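Local coordinates for enoyl-acyl carrier protein reductase (PDB 6KI9) that probably reduces the enoyl double bond of acyl chains carried on acyl carrier protein, drawing on a nicotinamide cofactor, in bacterial fatty acid synthesis, at residues V23-L28 / V49-G54; F29-A34 / L401-T406; F307-A312 / L424-I429. All coordinates share one frame; numbering follows the deposited sequence.

Interaction 1: V23-L28 / V49-G54; sequences VLFGEL and VGITVG. With EDO (1,2-ethanediol), chain F.
Val23 and Leu24 run parallel to Val49 and Gly50 as neighbouring strands, a worked example of how a beta-alpha-beta unit is stitched and then opened at its C-terminal end. The backbone bonds come first. Leu24 N gives to Val49 O at 2.8 Å, and Ile51 N returns a longer bond to Leu24 O at 3.3 Å. Beyond Phe25, the centre of an inverse gamma turn, the chains part, and a water donates to both Gly26 O and Ile51 O, bridging where direct pairing has ceased.

The second set is carried by a carboxylate. Glu27 extends alongside Thr52, its CG anti to its own N (chi1 -172°). Its OE1 receives two donors. Val53 N comes at 2.9 Å from Glu27 OE1, nearly in line with the C-O bond; Thr52 OG1 approaches the same oxygen from above the carboxylate plane. That OG1 also accepts from Gly54 N, closing an ST turn, while Glu27 OE2 forms a salt bridge with Arg55. The acid thus ties segment 23-28 to the hydroxyl of Thr52 and the backbone of Val53.

The Ile51 side chain packs against the Gly26 backbone, with Ile51 CG1 3.2 Å from Gly26 N and Ile51 CD1 3.5 Å from Gly26 C. Phe25 CD1 and Ile51 CG2, 4.3 Å apart, form the apolar pair. An ethanediol, probably from the crystallisation liquor, is gripped by Glu27 N and Glu27 O.

Strand 155-159 pairs along the other edge of 21-25, helix 120-146 packs on Val23, Val49 and Ile51, and helices 33-43 and 67-77 meet Leu24, as expected of a Rossmann-like sheet sandwiched between helices.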
ATOM      1  N   VAL A  23      16.155   1.142  -6.904  1.00 16.71           N
ATOM      2  CA  VAL A  23      15.425   0.226  -7.770  1.00 18.96           C
ATOM      3  C   VAL A  23      13.959   0.153  -7.369  1.00 19.00           C
ATOM      4  O   VAL A  23      13.630  -0.282  -6.266  1.00 17.88           O
ATOM      5  CB  VAL A  23      16.041  -1.187  -7.735  1.00 21.24           C
ATOM      6  CG1 VAL A  23      15.284  -2.119  -8.669  1.00 21.41           C
ATOM      7  CG2 VAL A  23      17.510  -1.120  -8.117  1.00 23.60           C
ATOM      8  N   LEU A  24      13.074   0.581  -8.265  1.00 19.21           N
ATOM      9  CA  LEU A  24      11.645   0.485  -7.994  1.00 17.86           C
ATOM     10  C   LEU A  24      11.148  -0.892  -8.403  1.00 17.22           C
ATOM     11  O   LEU A  24      11.050  -1.202  -9.596  1.00 19.01           O
ATOM     12  CB  LEU A  24      10.856   1.565  -8.739  1.00 18.83           C
ATOM     13  CG  LEU A  24       9.379   1.658  -8.336  1.00 20.98           C
ATOM     14  CD1 LEU A  24       9.260   2.141  -6.900  1.00 19.53           C
ATOM     15  CD2 LEU A  24       8.611   2.573  -9.274  1.00 23.13           C
ATOM     16  N   PHE A  25      10.861  -1.724  -7.410  1.00 17.44           N
ATOM     17  CA  PHE A  25      10.356  -3.062  -7.657  1.00 17.96           C
ATOM     18  C   PHE A  25       8.829  -3.019  -7.665  1.00 19.98           C
ATOM     19  O   PHE A  25       8.150  -3.378  -6.695  1.00 18.60           O
ATOM     20  CB  PHE A  25      10.897  -4.049  -6.617  1.00 17.74           C
ATOM     21  CG  PHE A  25      10.750  -5.491  -7.023  1.00 20.30           C
ATOM     22  CD1 PHE A  25      11.614  -6.049  -7.953  1.00 20.77           C
ATOM     23  CD2 PHE A  25       9.748  -6.283  -6.484  1.00 20.90           C
ATOM     24  CE1 PHE A  25      11.486  -7.374  -8.336  1.00 22.71           C
ATOM     25  CE2 PHE A  25       9.616  -7.615  -6.863  1.00 20.75           C
ATOM     26  CZ  PHE A  25      10.489  -8.159  -7.794  1.00 22.08           C
ATOM     27  N   GLY A  26       8.311  -2.555  -8.797  1.00 20.99           N
ATOM     28  CA  GLY A  26       6.901  -2.294  -9.002  1.00 22.96           C
ATOM     29  C   GLY A  26       6.853  -1.338 -10.179  1.00 23.57           C
ATOM     30  O   GLY A  26       7.869  -0.739 -10.516  1.00 23.63           O
ATOM     31  N   GLU A  27       5.700  -1.185 -10.819  1.00 23.83           N
ATOM     32  CA  GLU A  27       5.623  -0.205 -11.895  1.00 24.35           C
ATOM     33  C   GLU A  27       4.677   0.906 -11.483  1.00 26.63           C
ATOM     34  O   GLU A  27       3.581   0.656 -10.982  1.00 31.40           O
ATOM     35  CB  GLU A  27       5.171  -0.838 -13.218  1.00 27.37           C
ATOM     36  CG  GLU A  27       5.273   0.144 -14.391  1.00 28.07           C
ATOM     37  CD  GLU A  27       5.030  -0.487 -15.754  1.00 28.82           C
ATOM     38  OE1 GLU A  27       4.930  -1.728 -15.842  1.00 24.54           O
ATOM     39  OE2 GLU A  27       4.956   0.271 -16.745  1.00 29.31           O
ATOM     40  N   LEU A  28       5.125   2.137 -11.707  1.00 26.89           N
ATOM     41  CA  LEU A  28       4.375   3.332 -11.353  1.00 32.11           C
ATOM     42  C   LEU A  28       3.194   3.569 -12.300  1.00 37.54           C
ATOM     43  O   LEU A  28       3.365   3.681 -13.514  1.00 39.30           O
ATOM     44  CB  LEU A  28       5.324   4.532 -11.361  1.00 31.76           C
ATOM     45  CG  LEU A  28       5.043   5.805 -10.574  1.00 34.92           C
ATOM     46  CD1 LEU A  28       4.911   5.504  -9.098  1.00 33.47           C
ATOM     47  CD2 LEU A  28       6.177   6.793 -10.818  1.00 34.83           C
ATOM     48  N   VAL A  49      16.270   3.114 -11.284  1.00 21.02           N
ATOM     49  CA  VAL A  49      16.018   1.995 -12.184  1.00 19.04           C
ATOM     50  C   VAL A  49      14.700   1.346 -11.787  1.00 20.60           C
ATOM     51  O   VAL A  49      14.389   1.241 -10.604  1.00 24.21           O
ATOM     52  CB  VAL A  49      17.166   0.952 -12.152  1.00 24.24           C
ATOM     53  CG1 VAL A  49      16.902  -0.175 -13.137  1.00 25.79           C
ATOM     54  CG2 VAL A  49      18.502   1.621 -12.467  1.00 25.52           C
ATOM     55  N   GLY A  50      13.914   0.917 -12.767  1.00 20.78           N
ATOM     56  CA  GLY A  50      12.627   0.329 -12.460  1.00 19.49           C
ATOM     57  C   GLY A  50      12.353  -0.928 -13.252  1.00 21.46           C
ATOM     58  O   GLY A  50      13.025  -1.222 -14.244  1.00 23.50           O
ATOM     59  N   ILE A  51      11.364  -1.683 -12.800  1.00 22.44           N
ATOM     60  CA  ILE A  51      10.906  -2.848 -13.531  1.00 20.68           C
ATOM     61  C   ILE A  51       9.629  -2.521 -14.287  1.00 20.78           C
ATOM     62  O   ILE A  51       9.065  -1.439 -14.145  1.00 21.56           O
ATOM     63  CB  ILE A  51      10.659  -4.057 -12.593  1.00 19.96           C
ATOM     64  CG1 ILE A  51       9.591  -3.731 -11.539  1.00 21.39           C
ATOM     65  CG2 ILE A  51      11.953  -4.469 -11.903  1.00 22.79           C
ATOM     66  CD1 ILE A  51       8.165  -4.111 -11.931  1.00 22.11           C
ATOM     67  N   THR A  52       9.180  -3.467 -15.096  1.00 22.62           N
ATOM     68  CA  THR A  52       7.866  -3.361 -15.701  1.00 20.68           C
ATOM     69  C   THR A  52       7.078  -4.622 -15.399  1.00 21.90           C
ATOM     70  O   THR A  52       7.648  -5.706 -15.261  1.00 23.67           O
ATOM     71  CB  THR A  52       7.932  -3.133 -17.221  1.00 21.82           C
ATOM     72  OG1 THR A  52       6.600  -3.079 -17.744  1.00 23.24           O
ATOM     73  CG2 THR A  52       8.680  -4.269 -17.917  1.00 23.73           C
ATOM     74  N   VAL A  53       5.766  -4.475 -15.286  1.00 22.98           N
ATOM     75  CA  VAL A  53       4.899  -5.626 -15.095  1.00 21.68           C
ATOM     76  C   VAL A  53       4.507  -6.212 -16.442  1.00 22.97           C
ATOM     77  O   VAL A  53       3.877  -7.267 -16.507  1.00 24.53           O
ATOM     78  CB  VAL A  53       3.629  -5.258 -14.307  1.00 23.82           C
ATOM     79  CG1 VAL A  53       4.003  -4.749 -12.922  1.00 26.85           C
ATOM     80  CG2 VAL A  53       2.821  -4.215 -15.058  1.00 25.72           C
ATOM     81  N   GLY A  54       4.876  -5.516 -17.512  1.00 22.11           N
ATOM     82  CA  GLY A  54       4.555  -5.957 -18.856  1.00 24.12           C
ATOM     83  C   GLY A  54       3.143  -5.555 -19.229  1.00 25.67           C
ATOM     84  O   GLY A  54       2.447  -4.895 -18.457  1.00 27.05           O
TER
HETATM   85  C1  EDO F 503       3.444  -2.244  -8.177  1.00 39.52           C
HETATM   86  O1  EDO F 503       3.399  -2.817  -9.490  1.00 35.71           O
HETATM   87  C2  EDO F 503       2.704  -0.910  -8.140  1.00 43.42           C
HETATM   88  O2  EDO F 503       3.635   0.170  -8.276  1.00 47.84           O
HETATM   89  O   HOH W   1       9.159   0.788 -12.527  1.00 23.54           O

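Interaction 2: F29-A34 / L401-T406; sequences FGRGYA and LVLEGT. With EDO (1,2-ethanediol), chain E.
Tyr33 and Leu403 make the tight part of this contact, an example of the segment leading into helix 33-43 packed through a ring face on a helix far along the chain. Leu403 CD2 sits over one face of the Tyr33 ring in a CH-pi contact, 3.8 Å from the centroid and displaced toward the rim, with Leu403 CD2 3.5 Å from Tyr33 CD1. The two side chains cross at about a right angle. Leu403 CG stands anti to its carbonyl carbon (chi1 -65°), and from there the two methyls divide the work, CD2 meeting Tyr33 and CD1 meeting Arg31. At the ring's edge Thr406 OG1 lies 3.5 Å from Tyr33 CE1, while its hydroxyl is spent on Val402 O, which it meets at 2.8 Å from the opposite face of the carbonyl to Thr406 N. Val402 CG1 comes within 3.2 Å of Tyr33 OH, whose hydrogen-bonding partner is Pro289 O. A water also lies at the ring's edge, near Tyr33 O and Leu403 O.

The Arg31 side is exposed, although the contact itself is close: one guanidinium face lies on Leu403 CD1, which stands 3.4 Å above the plane and over its centre. Separately, an ethanediol, probably from the crystallisation liquor, sits beside Tyr33 and accepts from Ala34 N.

No direct hydrogen bond joins the two segments. Segment 29-34 is held to helix 394-413 largely by methyls over the faces of Tyr33 and Arg31, and the hydroxyls of Tyr33 and Thr406 are satisfied by backbone carbonyls instead of by each other.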
ATOM      1  N   PHE A  29       1.996   3.635 -11.729  1.00 40.13           N
ATOM      2  CA  PHE A  29       0.786   3.982 -12.467  1.00 43.75           C
ATOM      3  C   PHE A  29      -0.046   4.950 -11.639  1.00 48.78           C
ATOM      4  O   PHE A  29      -0.730   4.537 -10.703  1.00 54.74           O
ATOM      5  CB  PHE A  29      -0.061   2.748 -12.795  1.00 44.54           C
ATOM      6  CG  PHE A  29       0.594   1.775 -13.732  1.00 45.00           C
ATOM      7  CD1 PHE A  29       0.720   2.071 -15.080  1.00 44.89           C
ATOM      8  CD2 PHE A  29       1.030   0.540 -13.276  1.00 44.45           C
ATOM      9  CE1 PHE A  29       1.304   1.170 -15.950  1.00 44.43           C
ATOM     10  CE2 PHE A  29       1.613  -0.367 -14.143  1.00 44.38           C
ATOM     11  CZ  PHE A  29       1.748  -0.051 -15.483  1.00 44.38           C
ATOM     12  N   GLY A  30      -0.001   6.232 -11.980  1.00 47.57           N
ATOM     13  CA  GLY A  30      -0.723   7.219 -11.202  1.00 47.47           C
ATOM     14  C   GLY A  30       0.001   7.576  -9.918  1.00 46.72           C
ATOM     15  O   GLY A  30       0.986   6.937  -9.549  1.00 48.51           O
ATOM     16  N   ARG A  31      -0.487   8.606  -9.239  1.00 44.37           N
ATOM     17  CA  ARG A  31       0.173   9.107  -8.040  1.00 44.93           C
ATOM     18  C   ARG A  31      -0.202   8.295  -6.805  1.00 40.67           C
ATOM     19  O   ARG A  31      -1.351   7.883  -6.640  1.00 43.48           O
ATOM     20  CB  ARG A  31      -0.182  10.580  -7.824  1.00 51.14           C
ATOM     21  CG  ARG A  31       0.290  11.174  -6.499  1.00 56.50           C
ATOM     22  CD  ARG A  31      -0.307  12.562  -6.285  1.00 59.23           C
ATOM     23  NE  ARG A  31       0.208  13.227  -5.091  1.00 61.52           N
ATOM     24  CZ  ARG A  31      -0.555  13.804  -4.166  1.00 62.36           C
ATOM     25  NH1 ARG A  31      -1.877  13.794  -4.284  1.00 62.35           N
ATOM     26  NH2 ARG A  31       0.007  14.390  -3.116  1.00 61.55           N
ATOM     27  N   GLY A  32       0.788   8.051  -5.952  1.00 33.55           N
ATOM     28  CA  GLY A  32       0.578   7.370  -4.688  1.00 27.40           C
ATOM     29  C   GLY A  32       1.800   7.581  -3.818  1.00 21.76           C
ATOM     30  O   GLY A  32       2.569   8.512  -4.050  1.00 22.45           O
ATOM     31  N   TYR A  33       2.006   6.696  -2.845  1.00 21.48           N
ATOM     32  CA  TYR A  33       3.126   6.823  -1.912  1.00 18.24           C
ATOM     33  C   TYR A  33       4.489   6.791  -2.601  1.00 18.52           C
ATOM     34  O   TYR A  33       5.395   7.532  -2.226  1.00 19.53           O
ATOM     35  CB  TYR A  33       3.088   5.709  -0.861  1.00 20.82           C
ATOM     36  CG  TYR A  33       2.268   5.999   0.380  1.00 20.07           C
ATOM     37  CD1 TYR A  33       2.660   6.979   1.287  1.00 17.36           C
ATOM     38  CD2 TYR A  33       1.126   5.266   0.662  1.00 17.03           C
ATOM     39  CE1 TYR A  33       1.912   7.235   2.429  1.00 18.43           C
ATOM     40  CE2 TYR A  33       0.379   5.514   1.802  1.00 17.63           C
ATOM     41  CZ  TYR A  33       0.777   6.497   2.677  1.00 15.95           C
ATOM     42  OH  TYR A  33       0.037   6.750   3.810  1.00 16.65           O
ATOM     43  N   ALA A  34       4.634   5.907  -3.585  1.00 20.79           N
ATOM     44  CA  ALA A  34       5.940   5.655  -4.191  1.00 18.09           C
ATOM     45  C   ALA A  34       6.550   6.907  -4.819  1.00 22.32           C
ATOM     46  O   ALA A  34       7.771   7.069  -4.826  1.00 20.18           O
ATOM     47  CB  ALA A  34       5.834   4.543  -5.239  1.00 18.01           C
ATOM     48  N   LEU A 401      -0.773  15.719   2.327  1.00 15.35           N
ATOM     49  CA  LEU A 401       0.188  15.923   3.412  1.00 16.77           C
ATOM     50  C   LEU A 401       0.849  14.618   3.857  1.00 16.86           C
ATOM     51  O   LEU A 401       2.066  14.576   4.097  1.00 17.12           O
ATOM     52  CB  LEU A 401      -0.490  16.592   4.613  1.00 14.93           C
ATOM     53  CG  LEU A 401      -0.971  18.020   4.377  1.00 15.63           C
ATOM     54  CD1 LEU A 401      -1.507  18.602   5.679  1.00 16.25           C
ATOM     55  CD2 LEU A 401       0.151  18.875   3.814  1.00 18.91           C
ATOM     56  N   VAL A 402       0.056  13.558   3.988  1.00 15.02           N
ATOM     57  CA  VAL A 402       0.609  12.272   4.402  1.00 14.41           C
ATOM     58  C   VAL A 402       1.629  11.765   3.382  1.00 14.30           C
ATOM     59  O   VAL A 402       2.705  11.296   3.758  1.00 16.78           O
ATOM     60  CB  VAL A 402      -0.490  11.218   4.605  1.00 15.72           C
ATOM     61  CG1 VAL A 402       0.121   9.839   4.785  1.00 16.08           C
ATOM     62  CG2 VAL A 402      -1.356  11.581   5.809  1.00 14.08           C
ATOM     63  N   LEU A 403       1.299  11.867   2.098  1.00 14.63           N
ATOM     64  CA  LEU A 403       2.250  11.455   1.052  1.00 14.04           C
ATOM     65  C   LEU A 403       3.566  12.238   1.184  1.00 16.25           C
ATOM     66  O   LEU A 403       4.696  11.659   1.157  1.00 17.76           O
ATOM     67  CB  LEU A 403       1.637  11.672  -0.329  1.00 16.64           C
ATOM     68  CG  LEU A 403       0.416  10.814  -0.653  1.00 21.73           C
ATOM     69  CD1 LEU A 403      -0.105  11.128  -2.042  1.00 24.06           C
ATOM     70  CD2 LEU A 403       0.762   9.345  -0.541  1.00 20.96           C
ATOM     71  N   GLU A 404       3.401  13.558   1.353  1.00 16.21           N
ATOM     72  CA  GLU A 404       4.527  14.488   1.456  1.00 18.47           C
ATOM     73  C   GLU A 404       5.453  14.148   2.621  1.00 19.30           C
ATOM     74  O   GLU A 404       6.678  14.175   2.480  1.00 20.13           O
ATOM     75  CB  GLU A 404       4.025  15.927   1.607  1.00 20.14           C
ATOM     76  CG  GLU A 404       5.142  16.954   1.815  1.00 21.82           C
ATOM     77  CD  GLU A 404       4.619  18.361   2.079  1.00 27.63           C
ATOM     78  OE1 GLU A 404       3.396  18.585   1.980  1.00 29.39           O
ATOM     79  OE2 GLU A 404       5.437  19.247   2.397  1.00 28.62           O
ATOM     80  N   GLY A 405       4.871  13.813   3.767  1.00 15.95           N
ATOM     81  CA  GLY A 405       5.653  13.503   4.948  1.00 17.05           C
ATOM     82  C   GLY A 405       6.288  12.124   4.900  1.00 17.04           C
ATOM     83  O   GLY A 405       7.393  11.919   5.421  1.00 17.03           O
ATOM     84  N   THR A 406       5.597  11.178   4.273  1.00 16.63           N
ATOM     85  CA  THR A 406       6.006   9.784   4.307  1.00 17.80           C
ATOM     86  C   THR A 406       7.232   9.557   3.434  1.00 17.74           C
ATOM     87  O   THR A 406       8.086   8.744   3.794  1.00 18.49           O
ATOM     88  CB  THR A 406       4.846   8.858   3.882  1.00 17.61           C
ATOM     89  OG1 THR A 406       3.782   8.987   4.831  1.00 18.16           O
ATOM     90  CG2 THR A 406       5.270   7.397   3.856  1.00 18.08           C
TER
HETATM   91  C1  EDO E 502       2.155   1.660  -2.808  1.00 32.54           C
HETATM   92  O1  EDO E 502       1.169   2.332  -2.014  1.00 33.76           O
HETATM   93  C2  EDO E 502       3.184   2.672  -3.290  1.00 29.23           C
HETATM   94  O2  EDO E 502       2.511   3.798  -3.862  1.00 29.06           O
HETATM   95  O   HOH W   2       5.424   9.088   0.072  1.00 19.45           O

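Interaction 3: F307-A312 / L424-I429; sequences FPLLKA and LSHDVI
Pro308 opens the contact from the segment that leads into helix 309-315: its carbonyl carbon lies 4.0 Å from His426 ND1, and its O weakly accepts from a water. That water lies in the plane of the imidazole at its edge, 2.8 Å from His426 ND1, and so links Pro308 O to the ring.

Leu309 follows and supplies the main packing, a model of an aliphatic carbon laid on an aromatic face. Its CB rests over one face of the His426 ring, 4.0 Å from the centroid and shifted toward the rim at ND1 and CE1. With CG anti to the backbone N (chi1 177°), the branch runs on past the ring, and Leu309 CD1 reaches Ile429 CG2 at 4.2 Å. With the imidazole of His426 cut back to a methyl, as in an alanine here, Leu309 CB is likely to lose its flat partner and the bridging water its ring nitrogen.

One turn later Ala312 brings its methyl to the backbone of the other helix, with Ala312 CB 3.9 Å from His426 O. Here helix 309-315 and helix 426-436 join in a buried interface without a direct hydrogen bond: the imidazole offers its face to carbon and its ND1 edge to water, so a single side chain serves both apolar packing and a weak water-mediated link.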
ATOM      1  N   PHE A 307      -8.729  12.544   9.349  1.00 16.05           N
ATOM      2  CA  PHE A 307      -9.053  13.865   9.875  1.00 13.60           C
ATOM      3  C   PHE A 307      -8.276  14.288  11.137  1.00 14.58           C
ATOM      4  O   PHE A 307      -7.870  15.462  11.244  1.00 17.32           O
ATOM      5  CB  PHE A 307     -10.562  13.955  10.116  1.00 15.23           C
ATOM      6  CG  PHE A 307     -11.357  13.902   8.851  1.00 15.63           C
ATOM      7  CD1 PHE A 307     -11.288  14.936   7.937  1.00 21.31           C
ATOM      8  CD2 PHE A 307     -12.171  12.822   8.572  1.00 15.90           C
ATOM      9  CE1 PHE A 307     -12.021  14.893   6.768  1.00 22.53           C
ATOM     10  CE2 PHE A 307     -12.898  12.766   7.395  1.00 17.44           C
ATOM     11  CZ  PHE A 307     -12.831  13.803   6.501  1.00 19.43           C
ATOM     12  N   PRO A 308      -8.053  13.355  12.087  1.00 15.37           N
ATOM     13  CA  PRO A 308      -7.310  13.778  13.287  1.00 16.90           C
ATOM     14  C   PRO A 308      -5.871  14.222  13.024  1.00 16.79           C
ATOM     15  O   PRO A 308      -5.217  14.769  13.928  1.00 17.95           O
ATOM     16  CB  PRO A 308      -7.325  12.522  14.160  1.00 17.46           C
ATOM     17  CG  PRO A 308      -8.568  11.835  13.780  1.00 18.90           C
ATOM     18  CD  PRO A 308      -8.629  12.012  12.278  1.00 21.31           C
ATOM     19  N   LEU A 309      -5.371  13.996  11.809  1.00 15.12           N
ATOM     20  CA  LEU A 309      -4.058  14.518  11.458  1.00 15.29           C
ATOM     21  C   LEU A 309      -4.008  16.030  11.688  1.00 14.79           C
ATOM     22  O   LEU A 309      -2.968  16.561  12.086  1.00 17.34           O
ATOM     23  CB  LEU A 309      -3.703  14.175  10.002  1.00 14.87           C
ATOM     24  CG  LEU A 309      -2.372  14.729   9.496  1.00 15.21           C
ATOM     25  CD1 LEU A 309      -1.206  14.124  10.268  1.00 16.26           C
ATOM     26  CD2 LEU A 309      -2.204  14.471   7.997  1.00 17.56           C
ATOM     27  N   LEU A 310      -5.138  16.714  11.489  1.00 17.40           N
ATOM     28  CA  LEU A 310      -5.176  18.158  11.724  1.00 16.07           C
ATOM     29  C   LEU A 310      -4.741  18.494  13.147  1.00 16.72           C
ATOM     30  O   LEU A 310      -3.881  19.369  13.369  1.00 17.56           O
ATOM     31  CB  LEU A 310      -6.576  18.707  11.456  1.00 16.03           C
ATOM     32  CG  LEU A 310      -6.868  18.849   9.966  1.00 17.62           C
ATOM     33  CD1 LEU A 310      -8.359  19.009   9.703  1.00 19.09           C
ATOM     34  CD2 LEU A 310      -6.089  20.032   9.424  1.00 17.86           C
ATOM     35  N   LYS A 311      -5.292  17.758  14.106  1.00 17.95           N
ATOM     36  CA  LYS A 311      -4.947  18.013  15.499  1.00 19.92           C
ATOM     37  C   LYS A 311      -3.485  17.667  15.739  1.00 20.04           C
ATOM     38  O   LYS A 311      -2.792  18.360  16.494  1.00 19.44           O
ATOM     39  CB  LYS A 311      -5.873  17.238  16.440  1.00 22.96           C
ATOM     40  CG  LYS A 311      -7.334  17.684  16.322  1.00 29.06           C
ATOM     41  CD  LYS A 311      -8.219  17.106  17.422  1.00 32.47           C
ATOM     42  CE  LYS A 311      -9.454  17.967  17.631  1.00 37.32           C
ATOM     43  NZ  LYS A 311      -9.096  19.363  18.019  1.00 38.17           N
ATOM     44  N   ALA A 312      -3.009  16.624  15.061  1.00 16.08           N
ATOM     45  CA  ALA A 312      -1.623  16.207  15.207  1.00 16.01           C
ATOM     46  C   ALA A 312      -0.709  17.330  14.741  1.00 17.26           C
ATOM     47  O   ALA A 312       0.310  17.608  15.387  1.00 18.53           O
ATOM     48  CB  ALA A 312      -1.353  14.924  14.435  1.00 16.78           C
ATOM     49  N   LEU A 424       4.403   4.150  10.705  1.00 16.95           N
ATOM     50  CA  LEU A 424       4.461   5.595  10.550  1.00 15.79           C
ATOM     51  C   LEU A 424       3.063   6.136  10.818  1.00 17.56           C
ATOM     52  O   LEU A 424       2.213   6.125   9.933  1.00 18.71           O
ATOM     53  CB  LEU A 424       4.942   5.993   9.149  1.00 16.00           C
ATOM     54  CG  LEU A 424       6.278   5.397   8.707  1.00 19.08           C
ATOM     55  CD1 LEU A 424       6.658   5.929   7.341  1.00 19.31           C
ATOM     56  CD2 LEU A 424       7.357   5.703   9.720  1.00 18.79           C
ATOM     57  N   SER A 425       2.813   6.568  12.050  1.00 17.49           N
ATOM     58  CA  SER A 425       1.493   7.068  12.420  1.00 16.49           C
ATOM     59  C   SER A 425       1.467   8.598  12.407  1.00 14.71           C
ATOM     60  O   SER A 425       2.458   9.242  12.045  1.00 16.25           O
ATOM     61  CB  SER A 425       1.081   6.517  13.786  1.00 19.08           C
ATOM     62  OG  SER A 425       0.846   5.120  13.702  1.00 19.32           O
ATOM     63  N   HIS A 426       0.333   9.180  12.795  1.00 15.60           N
ATOM     64  CA  HIS A 426       0.142  10.620  12.665  1.00 15.15           C
ATOM     65  C   HIS A 426       1.150  11.453  13.470  1.00 13.80           C
ATOM     66  O   HIS A 426       1.474  12.577  13.081  1.00 17.02           O
ATOM     67  CB  HIS A 426      -1.286  11.005  13.082  1.00 14.94           C
ATOM     68  CG  HIS A 426      -2.327  10.637  12.063  1.00 17.10           C
ATOM     69  ND1 HIS A 426      -3.642  11.042  12.174  1.00 15.84           N
ATOM     70  CD2 HIS A 426      -2.252   9.916  10.927  1.00 16.53           C
ATOM     71  CE1 HIS A 426      -4.330  10.585  11.139  1.00 16.54           C
ATOM     72  NE2 HIS A 426      -3.498   9.886  10.367  1.00 15.27           N
ATOM     73  N   ASP A 427       1.665  10.906  14.569  1.00 16.94           N
ATOM     74  CA  ASP A 427       2.620  11.658  15.379  1.00 18.37           C
ATOM     75  C   ASP A 427       3.909  11.973  14.610  1.00 17.39           C
ATOM     76  O   ASP A 427       4.299  13.143  14.496  1.00 18.23           O
ATOM     77  CB  ASP A 427       2.918  10.917  16.695  1.00 19.64           C
ATOM     78  CG  ASP A 427       3.480   9.517  16.493  1.00 23.39           C
ATOM     79  OD1 ASP A 427       3.170   8.859  15.477  1.00 19.43           O
ATOM     80  OD2 ASP A 427       4.216   9.054  17.394  1.00 23.09           O
ATOM     81  N   VAL A 428       4.538  10.950  14.032  1.00 17.56           N
ATOM     82  CA  VAL A 428       5.824  11.143  13.372  1.00 17.64           C
ATOM     83  C   VAL A 428       5.626  11.835  12.021  1.00 17.26           C
ATOM     84  O   VAL A 428       6.476  12.607  11.584  1.00 17.34           O
ATOM     85  CB  VAL A 428       6.596   9.796  13.219  1.00 16.96           C
ATOM     86  CG1 VAL A 428       5.950   8.894  12.171  1.00 18.00           C
ATOM     87  CG2 VAL A 428       8.051  10.062  12.890  1.00 20.19           C
ATOM     88  N   ILE A 429       4.484  11.587  11.379  1.00 15.48           N
ATOM     89  CA  ILE A 429       4.128  12.307  10.157  1.00 17.00           C
ATOM     90  C   ILE A 429       4.016  13.813  10.434  1.00 15.32           C
ATOM     91  O   ILE A 429       4.563  14.639   9.698  1.00 16.01           O
ATOM     92  CB  ILE A 429       2.796  11.782   9.569  1.00 20.52           C
ATOM     93  CG1 ILE A 429       2.948  10.332   9.106  1.00 25.50           C
ATOM     94  CG2 ILE A 429       2.307  12.674   8.433  1.00 19.55           C
ATOM     95  CD1 ILE A 429       3.661  10.189   7.795  1.00 25.90           C
TER
HETATM   96  O   HOH W   3      -3.928  12.268  14.683  1.00 17.59           O

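How the interactions relate
Interactions 1 and 3 are buried, whereas interaction 2 is only partly so. Interaction 1 belongs to the parallel sheet and relies on backbone bonds and a carboxylate oxygen that takes two donors; the chemistry of the other two is mainly the packing of aliphatic groups on flat ones. Interactions 1 and 2 share the beta-alpha-beta unit, since helix 33-43 links its two strands, and they touch where Leu28 CD1 packs on Ala34 CB. Interaction 2 meets interaction 3 through helix 394-413: Val402 CG2 packs on Leu309 CD2, and Thr406 lies against Ile429. Interactions 1 and 3, with centres about 30 Å apart, lie on opposite sides of the chain's centre.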